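Local coordinates for protein single-stranded DNA specific exonuclease RecJ (Thermus thermophilus, PDB 2ZXR) that degrades single-stranded DNA exonucleolytically in the 5' to 3' direction with the help of divalent metal ions, magnesium serving best, at residues L10-L15 with F646-L651; A16-V21 with E30-Y35; R38-R41 with D45-P48; V255-T258 with V262-A265; L439-F444 with L518-Q523. All coordinates share one frame; numbering follows the deposited sequence.

Contact 1 of 5, residues L10-L15 with F646-L651; sequences LSLPPL and FSEALL
Leu12 and Glu648 make the closest backbone approach here, their CA atoms 7.6 Å apart, where the extended loop 10-15 runs past a turn of the helical segment 646-651. At that spacing a side chain has to bridge the gap, and Glu648 does it. Its CG stands anti to the backbone N (chi1 175°) and the chain stays extended beyond, which carries the carboxylate across to the loop. There Glu648 OE2 accepts the backbone N-H of Leu12, with N to OE2 2.9 Å and the bond nearly straight at 177°. The N-H comes from above the carboxylate plane, 52° out of it. Glu648 OE2 also lies 3.6 Å from Ser11 CA, so the carboxylate is set against the loop backbone. Leu12 answers with its own side chain: CG packs 3.7 Å from Glu648 CD, and its CD1 comes within 4.4 Å of Ala649 CA. The buried carboxylate also has a long, weak ion pair through OE1 with Arg633 of helix 624-639. The join thus ties the loop between strand 5-9 and helix 15-25 to helix 643-655 of the C-terminal domain, with Leu12 touching helix 624-639 at Arg633 and Pro13 packing onto helix 29-37.

Contact 2 of 5, residues A16-V21 with E30-Y35; sequences AQWREV and EAALAY
Trp18 NE1 is hydrogen-bonded to the carbonyl O of Pro29, just ahead of segment 30-35, a bond that ties the indole to the start of the second helix. The motif is a pair of consecutive helices, 15-25 and 29-37, joined by a short turn and running steeply across each other: the axes of segments 16-21 and 30-35 pass 9.1 Å apart with 104° between their directions. No hydrogen bond links the two segments themselves, and what joins them is apolar packing in a fully buried setting. The indole does much of it. Its CG is anti to the backbone N (chi1 -157°), which swings the ring out alongside the second helix. Ala32 CB sits at the ring edge, in plane, 3.9 Å from Trp18 CD1. On the benzene part Leu33 comes in obliquely, its CD1 3.4 Å from Trp18 CZ2, a tight contact. Val21, about one turn further along the first helix, points toward the second. The small Ala32 lies where the backbones come closest, its CA 5.8 Å from Val21 CA. Leu629 of helix 624-639 touches both Trp18 and Leu33, so a third helix closes over this part of the pair. At the other end Tyr35 turns its ring away, and its OH is hydrogen-bonded to Glu446 O. One branch of Val21 works on two residues at once: CG1 lies 3.8 Å from Ala32 CB and 4.0 Å from Tyr35 CB.

Contact 3 of 5, residues R38-R41 with D45-P48; sequences RGFR and DLDP
Phe40 and Asp45 bring the two segments to their closest backbone approach, CA to CA 5.3 Å, as the irregular chain after helix 29-37 turns back on itself. Gly39, with phi at 80°, is where the chain leaves the helix, and two bonds back into the last turn make this a Schellman motif. Beyond it Asp45 points its side chain back at the loop. Asp45 OD2 accepts the backbone N-H of Arg41, N to OD2 3.0 Å, reached from above the carboxylate plane. The same OD2 also takes the backbone N-H of Arg42, so two successive amides grip one oxygen, which should restrain the carboxylate's rotation. The guanidinium of Arg41 is not the partner: its chain bends at chi2 and leads away to a cation-pi contact with Trp36. The Phe40 ring makes the rest of the contact. The carbonyl O of Asp45 meets it at the edge, near the ring plane, a very tight approach of 2.9 Å to Phe40 CE2. Leu46 crosses Phe40 at about a right angle and brings its CD2 to 3.4 Å from Phe40 CD2, oblique to the ring. Arg230 and Lys234 of helix 227-239 bond to Leu46 O and hold the far limb. A Schellman motif thus ends helix 29-37, followed by an irregular loop in which the Asp45 side chain takes the amides of Arg41 and Arg42 on the way to helix 60-70.

Contact 4 of 5, residues V255-T258 with V262-A265; sequences VGYT and VEVA
Thr258 and Glu263 form a two-pronged polar link between the loop and the helix. The backbone N-H of Thr258 goes to OE1 of Glu263, with N to OE1 2.7 Å and the bond close to straight. The Thr258 hydroxyl donates to the other oxygen of Glu263, OG1 to OE2 also 2.7 Å. Both oxygens are met on their syn sides, 29° out of the carboxylate plane, so a single residue fills the mouth of the carboxylate. Thr258 OG1 stands between the backbone N and the carbonyl carbon (chi1 68°), which puts it near the N-H, so both can meet the carboxylate. OE1 takes a further bond from the backbone N of Lys260, leaving the carboxylate little room to rotate; three donors on one buried acid would be expected to favour its charged form. Next comes the Tyr257 ring, whose CD2 lies 3.5 Å from Glu263 OE1, with the ring and carboxylate planes 43° apart. Val264 CG2 packs at 4.1 Å from Tyr257 CE2, the two side chains lying side by side. Behind the loop, Gly256 is the C-prime residue of the Schellman motif ending helix 246-254, and Tyr257 OH is anchored on Leu237 O. The turn therefore joins helix 246-254 to the first turns of helix 261-277, while Val264 rests on Ile219 of helix 211-220, its side chain about 10 Å from those of the metal ligands Asp84 and Asp221.

Contact 5 of 5, residues L439-F444 with L518-Q523; sequences LLPQVF and LAYEVQ
The CH-pi contact comes first: Pro441 lies over one face of the Tyr520 ring, its CG 3.8 Å from the ring centroid and 20° off the normal. The touch is displaced toward the rim, with Pro441 CG 3.5 Å from Tyr520 CD2, and Pro441 CB continues over the CE2 and CZ side of the ring. Tyr520 reaches this place with CG anti to its own carbonyl carbon (chi1 -67°), which lays the ring along the first turn of helix 440-447. Ordinary apolar packing flanks it. At the base of the tyrosine, Leu440 CB meets Tyr520 CB at 4.0 Å, where the backbones also come closest. One helical turn on, Phe444 crosses Tyr520 at about a right angle and sets its CB 3.9 Å from Tyr520 CE1, oblique to the Tyr520 ring. The helix segment 440-444 passes strand 518-523 with the axes 9.1 Å apart and 79° between their directions, so the helix lies across the strand. Polar bonding falls outside the pair: Tyr520 OH is hydrogen-bonded to Glu511 of the adjacent strand 503-514, and Glu521, the neighbour of Tyr520, points away from the helix and forms a salt bridge with Arg488. Both segments belong to the OB domain of RecJ. With no hydrogen bond between these segments, the join is apolar and centred on Tyr520, whose hydroxyl is tied to Glu511 of the sheet.

In the fold
Contact 1 spans nearly the whole chain, from the N-terminal loop to helix 643-655, and contacts 2, 3, 4 and 5 follow in series within it. Contacts 1, 2 and 3 form a continuous patch, about 13 Å from 1 to 2 and about 12 Å from 2 to 3, centre to centre, with Pro13 against Trp18 and Tyr35 against Leu46. Contact 1 brings the C-terminal domain against the loop before helix 15-25. Contact 5, in the OB domain, is centred about 20 Å from contact 2, where Glu30 touches Val443. Contact 4 stands apart, its centre about 22 to 38 Å from the others, its Val264 side chain about 13 Å from the magnesium ion. The N-terminal helices touch both helix 440-447 and helix 624-639, consistent with a place between the OB and C-terminal domains.

Contact 1 of 5, residues L10-L15 with F646-L651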
# COMPACT_ATOMS: atom_id res chain seq x y z
N LEU A 10 -11.71 -8.40 -2.38
CA LEU A 10 -12.22 -7.84 -1.14
C LEU A 10 -13.73 -8.11 -1.00
O LEU A 10 -14.49 -8.07 -1.97
CB LEU A 10 -11.93 -6.33 -1.07
CG LEU A 10 -10.47 -5.89 -1.26
CD1 LEU A 10 -10.30 -4.44 -0.73
CD2 LEU A 10 -9.52 -6.83 -0.51
N SER A 11 -14.16 -8.36 0.23
CA SER A 11 -15.55 -8.67 0.53
C SER A 11 -16.52 -7.53 0.22
O SER A 11 -16.13 -6.36 0.24
CB SER A 11 -15.68 -9.00 2.01
OG SER A 11 -15.49 -7.80 2.76
N LEU A 12 -17.78 -7.87 -0.07
CA LEU A 12 -18.76 -6.81 -0.30
C LEU A 12 -19.24 -6.39 1.08
O LEU A 12 -19.48 -7.24 1.97
CB LEU A 12 -19.95 -7.29 -1.14
CG LEU A 12 -19.64 -7.80 -2.55
CD1 LEU A 12 -20.95 -8.13 -3.29
CD2 LEU A 12 -18.84 -6.78 -3.31
N PRO A 13 -19.37 -5.08 1.30
CA PRO A 13 -19.84 -4.65 2.63
C PRO A 13 -21.35 -4.79 2.72
O PRO A 13 -22.02 -5.07 1.71
CB PRO A 13 -19.40 -3.18 2.68
CG PRO A 13 -19.58 -2.74 1.27
CD PRO A 13 -19.07 -3.92 0.44
N PRO A 14 -21.91 -4.63 3.93
CA PRO A 14 -23.37 -4.75 4.03
C PRO A 14 -23.99 -3.57 3.27
O PRO A 14 -23.55 -2.41 3.38
CB PRO A 14 -23.64 -4.71 5.54
CG PRO A 14 -22.30 -4.27 6.18
CD PRO A 14 -21.25 -4.80 5.24
N LEU A 15 -25.00 -3.87 2.47
CA LEU A 15 -25.64 -2.84 1.66
C LEU A 15 -26.01 -1.52 2.34
O LEU A 15 -25.75 -0.45 1.78
CB LEU A 15 -26.86 -3.41 0.96
CG LEU A 15 -26.57 -4.33 -0.23
CD1 LEU A 15 -27.51 -3.91 -1.36
CD2 LEU A 15 -25.12 -4.21 -0.68
N PHE A 646 -20.19 -15.90 -6.24
CA PHE A 646 -21.53 -15.92 -6.82
C PHE A 646 -22.53 -15.86 -5.68
O PHE A 646 -23.50 -15.10 -5.73
CB PHE A 646 -21.73 -17.20 -7.61
CG PHE A 646 -23.05 -17.26 -8.28
CD1 PHE A 646 -23.30 -16.50 -9.41
CD2 PHE A 646 -24.06 -18.07 -7.77
CE1 PHE A 646 -24.53 -16.53 -10.01
CE2 PHE A 646 -25.29 -18.11 -8.38
CZ PHE A 646 -25.53 -17.34 -9.49
N SER A 647 -22.29 -16.68 -4.65
CA SER A 647 -23.17 -16.72 -3.49
C SER A 647 -23.18 -15.35 -2.82
O SER A 647 -24.22 -14.85 -2.43
CB SER A 647 -22.68 -17.76 -2.46
OG SER A 647 -22.86 -19.09 -2.91
N GLU A 648 -22.00 -14.74 -2.68
CA GLU A 648 -21.93 -13.45 -2.03
C GLU A 648 -22.69 -12.42 -2.83
O GLU A 648 -23.46 -11.61 -2.29
CB GLU A 648 -20.47 -13.01 -1.88
CG GLU A 648 -20.33 -11.62 -1.31
CD GLU A 648 -18.89 -11.18 -1.19
OE1 GLU A 648 -18.12 -11.36 -2.17
OE2 GLU A 648 -18.54 -10.64 -0.13
N ALA A 649 -22.45 -12.45 -4.14
CA ALA A 649 -23.07 -11.53 -5.07
C ALA A 649 -24.58 -11.69 -5.08
O ALA A 649 -25.33 -10.71 -5.27
CB ALA A 649 -22.51 -11.76 -6.47
N LEU A 650 -25.04 -12.92 -4.90
CA LEU A 650 -26.47 -13.19 -4.90
C LEU A 650 -27.10 -12.53 -3.68
O LEU A 650 -28.17 -11.94 -3.78
CB LEU A 650 -26.73 -14.70 -4.92
CG LEU A 650 -28.21 -15.12 -4.93
CD1 LEU A 650 -28.99 -14.34 -5.99
CD2 LEU A 650 -28.30 -16.61 -5.20
N LEU A 651 -26.43 -12.61 -2.53
CA LEU A 651 -26.97 -11.96 -1.33
C LEU A 651 -27.10 -10.44 -1.57
O LEU A 651 -28.11 -9.83 -1.21
CB LEU A 651 -26.05 -12.19 -0.14
CG LEU A 651 -25.86 -13.65 0.29
CD1 LEU A 651 -25.07 -13.66 1.61
CD2 LEU A 651 -27.21 -14.34 0.48

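Contact 2 of 5, residues A16-V21 with E30-Y35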
# COMPACT_ATOMS: atom_id res chain seq x y z
N ALA A 16 -26.64 -1.57 3.51
CA ALA A 16 -27.01 -0.32 4.17
C ALA A 16 -25.78 0.53 4.48
O ALA A 16 -25.86 1.75 4.41
CB ALA A 16 -27.81 -0.60 5.44
N GLN A 17 -24.65 -0.09 4.83
CA GLN A 17 -23.44 0.69 5.10
C GLN A 17 -22.80 1.14 3.78
O GLN A 17 -22.26 2.24 3.68
CB GLN A 17 -22.41 -0.12 5.90
CG GLN A 17 -22.92 -0.74 7.19
CD GLN A 17 -21.80 -1.42 7.98
OE1 GLN A 17 -22.03 -2.39 8.71
NE2 GLN A 17 -20.58 -0.90 7.83
N TRP A 18 -22.88 0.30 2.75
CA TRP A 18 -22.30 0.66 1.45
C TRP A 18 -23.00 1.93 0.99
O TRP A 18 -22.37 2.90 0.53
CB TRP A 18 -22.57 -0.47 0.45
CG TRP A 18 -21.66 -0.57 -0.74
CD1 TRP A 18 -20.88 0.41 -1.30
CD2 TRP A 18 -21.51 -1.73 -1.58
NE1 TRP A 18 -20.26 -0.07 -2.45
CE2 TRP A 18 -20.64 -1.37 -2.64
CE3 TRP A 18 -22.05 -3.02 -1.55
CZ2 TRP A 18 -20.28 -2.27 -3.65
CZ3 TRP A 18 -21.69 -3.92 -2.56
CH2 TRP A 18 -20.82 -3.53 -3.59
N ARG A 19 -24.32 1.92 1.12
CA ARG A 19 -25.15 3.05 0.75
C ARG A 19 -24.84 4.30 1.57
O ARG A 19 -24.82 5.40 1.03
CB ARG A 19 -26.63 2.67 0.89
CG ARG A 19 -27.17 1.95 -0.35
CD ARG A 19 -28.34 1.02 -0.01
NE ARG A 19 -29.07 0.62 -1.22
CZ ARG A 19 -30.01 -0.32 -1.23
NH1 ARG A 19 -30.32 -0.96 -0.11
NH2 ARG A 19 -30.65 -0.60 -2.37
N GLU A 20 -24.63 4.12 2.87
CA GLU A 20 -24.32 5.24 3.76
C GLU A 20 -23.03 5.92 3.31
O GLU A 20 -22.95 7.16 3.28
CB GLU A 20 -24.17 4.75 5.21
CG GLU A 20 -25.50 4.30 5.80
CD GLU A 20 -25.38 3.60 7.15
OE1 GLU A 20 -26.45 3.35 7.77
OE2 GLU A 20 -24.24 3.30 7.59
N VAL A 21 -22.03 5.13 2.95
CA VAL A 21 -20.76 5.69 2.50
C VAL A 21 -20.93 6.43 1.18
O VAL A 21 -20.44 7.55 1.02
CB VAL A 21 -19.68 4.58 2.37
CG1 VAL A 21 -18.41 5.15 1.76
CG2 VAL A 21 -19.38 4.01 3.78
N GLU A 30 -17.98 1.74 -6.50
CA GLU A 30 -16.58 1.29 -6.50
C GLU A 30 -15.74 1.99 -5.47
O GLU A 30 -15.13 1.36 -4.60
CB GLU A 30 -15.95 1.51 -7.87
CG GLU A 30 -16.61 0.73 -8.99
CD GLU A 30 -17.89 1.39 -9.45
OE1 GLU A 30 -18.08 2.60 -9.15
OE2 GLU A 30 -18.69 0.69 -10.11
N ALA A 31 -15.69 3.31 -5.57
CA ALA A 31 -14.93 4.11 -4.63
C ALA A 31 -15.45 3.91 -3.20
O ALA A 31 -14.67 3.82 -2.25
CB ALA A 31 -15.00 5.58 -5.04
N ALA A 32 -16.77 3.84 -3.04
CA ALA A 32 -17.34 3.64 -1.71
C ALA A 32 -16.85 2.32 -1.13
O ALA A 32 -16.68 2.19 0.08
CB ALA A 32 -18.86 3.67 -1.75
N LEU A 33 -16.63 1.33 -1.98
CA LEU A 33 -16.14 0.04 -1.52
C LEU A 33 -14.75 0.25 -0.88
O LEU A 33 -14.47 -0.25 0.21
CB LEU A 33 -16.00 -0.90 -2.72
CG LEU A 33 -16.86 -2.17 -2.78
CD1 LEU A 33 -16.92 -2.69 -4.23
CD2 LEU A 33 -16.26 -3.20 -1.86
N ALA A 34 -13.91 1.01 -1.58
CA ALA A 34 -12.55 1.32 -1.11
C ALA A 34 -12.61 2.10 0.22
O ALA A 34 -11.95 1.73 1.21
CB ALA A 34 -11.80 2.13 -2.17
N TYR A 35 -13.40 3.17 0.25
CA TYR A 35 -13.52 3.94 1.48
C TYR A 35 -14.02 3.06 2.63
O TYR A 35 -13.46 3.11 3.73
CB TYR A 35 -14.46 5.13 1.28
CG TYR A 35 -13.93 6.13 0.30
CD1 TYR A 35 -12.70 6.75 0.50
CD2 TYR A 35 -14.65 6.45 -0.85
CE1 TYR A 35 -12.20 7.65 -0.43
CE2 TYR A 35 -14.16 7.34 -1.78
CZ TYR A 35 -12.94 7.94 -1.57
OH TYR A 35 -12.44 8.80 -2.51

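Contact 3 of 5, residues R38-R41 with D45-P48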
# COMPACT_ATOMS: atom_id res chain seq x y z
N ARG A 38 -11.16 1.03 3.94
CA ARG A 38 -10.09 1.82 4.55
C ARG A 38 -10.61 2.54 5.76
O ARG A 38 -9.90 3.33 6.36
CB ARG A 38 -9.55 2.87 3.57
CG ARG A 38 -9.30 2.40 2.14
CD ARG A 38 -7.91 1.85 1.96
NE ARG A 38 -7.75 1.14 0.69
CZ ARG A 38 -7.13 1.63 -0.38
NH1 ARG A 38 -6.59 2.84 -0.35
NH2 ARG A 38 -7.01 0.87 -1.46
N GLY A 39 -11.87 2.28 6.11
CA GLY A 39 -12.46 2.93 7.27
C GLY A 39 -12.95 4.35 7.08
O GLY A 39 -13.23 5.03 8.07
N PHE A 40 -13.04 4.83 5.84
CA PHE A 40 -13.53 6.19 5.62
C PHE A 40 -15.06 6.15 5.55
O PHE A 40 -15.63 5.60 4.62
CB PHE A 40 -12.97 6.77 4.31
CG PHE A 40 -11.48 6.97 4.33
CD1 PHE A 40 -10.62 5.94 3.98
CD2 PHE A 40 -10.93 8.19 4.72
CE1 PHE A 40 -9.23 6.12 4.01
CE2 PHE A 40 -9.55 8.38 4.76
CZ PHE A 40 -8.70 7.34 4.40
N ARG A 41 -15.72 6.74 6.55
CA ARG A 41 -17.18 6.73 6.60
C ARG A 41 -17.85 8.09 6.39
O ARG A 41 -18.84 8.18 5.68
CB ARG A 41 -17.64 6.13 7.94
CG ARG A 41 -17.07 4.75 8.22
CD ARG A 41 -17.16 3.83 7.00
NE ARG A 41 -16.47 2.55 7.20
CZ ARG A 41 -16.94 1.54 7.92
NH1 ARG A 41 -16.23 0.43 8.05
NH2 ARG A 41 -18.12 1.65 8.52
N ASP A 45 -13.42 12.09 7.55
CA ASP A 45 -12.48 10.98 7.67
C ASP A 45 -11.49 11.09 6.52
O ASP A 45 -10.40 10.52 6.55
CB ASP A 45 -13.22 9.64 7.57
CG ASP A 45 -14.40 9.55 8.53
OD1 ASP A 45 -14.91 10.61 8.95
OD2 ASP A 45 -14.83 8.41 8.85
N LEU A 46 -11.90 11.83 5.49
CA LEU A 46 -11.08 12.05 4.32
C LEU A 46 -10.13 13.19 4.62
O LEU A 46 -9.00 13.24 4.13
CB LEU A 46 -11.96 12.43 3.13
CG LEU A 46 -12.72 11.25 2.54
CD1 LEU A 46 -13.53 11.75 1.34
CD2 LEU A 46 -11.73 10.16 2.11
N ASP A 47 -10.60 14.11 5.45
CA ASP A 47 -9.79 15.24 5.84
C ASP A 47 -9.76 15.38 7.34
O ASP A 47 -10.36 16.29 7.92
CB ASP A 47 -10.29 16.53 5.21
CG ASP A 47 -9.45 16.93 4.02
OD1 ASP A 47 -9.55 16.23 2.99
OD2 ASP A 47 -8.69 17.93 4.12
N PRO A 48 -9.04 14.46 8.00
CA PRO A 48 -8.96 14.53 9.45
C PRO A 48 -8.36 15.87 9.87
O PRO A 48 -7.65 16.54 9.08
CB PRO A 48 -8.07 13.33 9.80
CG PRO A 48 -7.19 13.19 8.59
CD PRO A 48 -8.14 13.43 7.45

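Contact 4 of 5, residues V255-T258 with V262-A265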
# COMPACT_ATOMS: atom_id res chain seq x y z
N VAL A 255 13.45 17.32 -8.69
CA VAL A 255 12.91 16.02 -9.08
C VAL A 255 11.54 16.08 -9.75
O VAL A 255 10.93 15.05 -9.98
CB VAL A 255 12.87 15.06 -7.88
CG1 VAL A 255 14.25 14.99 -7.24
CG2 VAL A 255 11.84 15.51 -6.87
N GLY A 256 11.08 17.28 -10.08
CA GLY A 256 9.80 17.39 -10.77
C GLY A 256 8.56 17.16 -9.94
O GLY A 256 7.56 16.64 -10.42
N TYR A 257 8.62 17.54 -8.68
CA TYR A 257 7.51 17.41 -7.75
C TYR A 257 6.21 18.00 -8.27
O TYR A 257 6.21 19.09 -8.84
CB TYR A 257 7.88 18.13 -6.46
CG TYR A 257 6.85 18.02 -5.36
CD1 TYR A 257 6.16 19.14 -4.90
CD2 TYR A 257 6.59 16.80 -4.75
CE1 TYR A 257 5.26 19.06 -3.86
CE2 TYR A 257 5.66 16.71 -3.68
CZ TYR A 257 5.00 17.85 -3.25
OH TYR A 257 4.08 17.76 -2.22
N THR A 258 5.11 17.28 -8.09
CA THR A 258 3.80 17.80 -8.48
C THR A 258 2.77 17.61 -7.36
O THR A 258 1.57 17.53 -7.62
CB THR A 258 3.27 17.10 -9.73
OG1 THR A 258 2.98 15.74 -9.42
CG2 THR A 258 4.31 17.16 -10.88
N VAL A 262 4.02 9.93 -3.49
CA VAL A 262 4.87 8.97 -4.18
C VAL A 262 6.15 9.62 -4.71
O VAL A 262 7.19 8.98 -4.81
CB VAL A 262 4.12 8.27 -5.36
CG1 VAL A 262 3.86 9.26 -6.48
CG2 VAL A 262 4.95 7.09 -5.89
N GLU A 263 6.08 10.90 -5.07
CA GLU A 263 7.28 11.58 -5.54
C GLU A 263 8.25 11.77 -4.34
O GLU A 263 9.48 11.66 -4.50
CB GLU A 263 6.90 12.91 -6.21
CG GLU A 263 5.98 12.71 -7.44
CD GLU A 263 5.32 14.01 -7.90
OE1 GLU A 263 4.92 14.83 -7.05
OE2 GLU A 263 5.20 14.22 -9.12
N VAL A 264 7.69 12.03 -3.14
CA VAL A 264 8.51 12.18 -1.93
C VAL A 264 9.21 10.83 -1.61
O VAL A 264 10.41 10.77 -1.35
CB VAL A 264 7.65 12.57 -0.70
CG1 VAL A 264 8.51 12.57 0.58
CG2 VAL A 264 7.02 13.96 -0.92
N ALA A 265 8.42 9.77 -1.66
CA ALA A 265 8.89 8.42 -1.35
C ALA A 265 9.99 7.90 -2.29
O ALA A 265 10.97 7.29 -1.85
CB ALA A 265 7.70 7.45 -1.34

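Contact 5 of 5, residues L439-F444 with L518-Q523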
# COMPACT_ATOMS: atom_id res chain seq x y z
N LEU A 439 -17.62 4.59 -17.61
CA LEU A 439 -17.63 5.06 -16.23
C LEU A 439 -16.24 5.31 -15.63
O LEU A 439 -16.12 5.85 -14.54
CB LEU A 439 -18.38 4.06 -15.36
CG LEU A 439 -19.91 3.90 -15.40
CD1 LEU A 439 -20.55 5.26 -15.08
CD2 LEU A 439 -20.39 3.37 -16.75
N LEU A 440 -15.18 4.94 -16.34
CA LEU A 440 -13.83 5.09 -15.79
C LEU A 440 -13.40 6.49 -15.33
O LEU A 440 -12.73 6.64 -14.30
CB LEU A 440 -12.82 4.52 -16.78
CG LEU A 440 -13.05 3.02 -17.05
CD1 LEU A 440 -11.90 2.48 -17.88
CD2 LEU A 440 -13.16 2.24 -15.70
N PRO A 441 -13.73 7.54 -16.10
CA PRO A 441 -13.35 8.90 -15.69
C PRO A 441 -13.96 9.25 -14.32
O PRO A 441 -13.26 9.72 -13.39
CB PRO A 441 -13.90 9.78 -16.82
CG PRO A 441 -13.77 8.86 -18.03
CD PRO A 441 -14.23 7.51 -17.49
N GLN A 442 -15.26 8.99 -14.19
CA GLN A 442 -15.95 9.29 -12.95
C GLN A 442 -15.39 8.45 -11.82
O GLN A 442 -15.22 8.95 -10.70
CB GLN A 442 -17.47 9.06 -13.08
CG GLN A 442 -18.27 9.32 -11.79
CD GLN A 442 -18.20 10.77 -11.31
OE1 GLN A 442 -18.54 11.08 -10.16
NE2 GLN A 442 -17.77 11.67 -12.20
N VAL A 443 -15.13 7.17 -12.09
CA VAL A 443 -14.59 6.32 -11.04
C VAL A 443 -13.22 6.88 -10.66
O VAL A 443 -12.90 6.99 -9.47
CB VAL A 443 -14.43 4.85 -11.50
CG1 VAL A 443 -13.59 4.06 -10.46
CG2 VAL A 443 -15.84 4.20 -11.62
N PHE A 444 -12.41 7.23 -11.66
CA PHE A 444 -11.10 7.79 -11.38
C PHE A 444 -11.20 9.03 -10.52
O PHE A 444 -10.50 9.13 -9.52
CB PHE A 444 -10.35 8.14 -12.66
CG PHE A 444 -8.98 8.68 -12.40
CD1 PHE A 444 -7.91 7.81 -12.20
CD2 PHE A 444 -8.76 10.06 -12.29
CE1 PHE A 444 -6.62 8.31 -11.89
CE2 PHE A 444 -7.48 10.57 -11.98
CZ PHE A 444 -6.41 9.69 -11.78
N LEU A 518 -6.57 13.41 -22.29
CA LEU A 518 -6.58 12.37 -21.27
C LEU A 518 -7.12 11.06 -21.82
O LEU A 518 -7.96 11.06 -22.70
CB LEU A 518 -7.44 12.83 -20.09
CG LEU A 518 -7.08 14.21 -19.52
CD1 LEU A 518 -8.05 14.61 -18.42
CD2 LEU A 518 -5.66 14.17 -18.97
N ALA A 519 -6.60 9.94 -21.31
CA ALA A 519 -7.03 8.60 -21.71
C ALA A 519 -7.07 7.75 -20.43
O ALA A 519 -6.09 7.71 -19.68
CB ALA A 519 -6.04 7.99 -22.72
N TYR A 520 -8.20 7.08 -20.20
CA TYR A 520 -8.38 6.24 -19.02
C TYR A 520 -8.04 4.82 -19.33
O TYR A 520 -8.77 4.14 -20.02
CB TYR A 520 -9.81 6.39 -18.53
CG TYR A 520 -10.00 7.79 -18.05
CD1 TYR A 520 -9.71 8.13 -16.72
CD2 TYR A 520 -10.35 8.81 -18.94
CE1 TYR A 520 -9.76 9.44 -16.29
CE2 TYR A 520 -10.40 10.13 -18.52
CZ TYR A 520 -10.10 10.44 -17.20
OH TYR A 520 -10.13 11.75 -16.78
N GLU A 521 -6.93 4.37 -18.79
CA GLU A 521 -6.45 3.03 -19.09
C GLU A 521 -6.01 2.32 -17.84
O GLU A 521 -6.05 2.89 -16.75
CB GLU A 521 -5.27 3.15 -20.06
CG GLU A 521 -5.56 4.12 -21.19
CD GLU A 521 -4.36 4.40 -22.06
OE1 GLU A 521 -4.46 4.16 -23.28
OE2 GLU A 521 -3.32 4.86 -21.52
N VAL A 522 -5.57 1.08 -18.00
CA VAL A 522 -5.13 0.31 -16.87
C VAL A 522 -3.67 -0.09 -17.00
O VAL A 522 -3.23 -0.56 -18.04
CB VAL A 522 -6.01 -0.96 -16.67
CG1 VAL A 522 -5.43 -1.83 -15.59
CG2 VAL A 522 -7.41 -0.56 -16.28
N GLN A 523 -2.94 0.13 -15.92
CA GLN A 523 -1.54 -0.22 -15.86
C GLN A 523 -1.55 -1.51 -15.08
O GLN A 523 -1.87 -1.51 -13.89
CB GLN A 523 -0.77 0.85 -15.08
CG GLN A 523 0.73 0.59 -14.95
CD GLN A 523 1.48 0.92 -16.24
OE1 GLN A 523 1.22 1.95 -16.87
NE2 GLN A 523 2.42 0.06 -16.62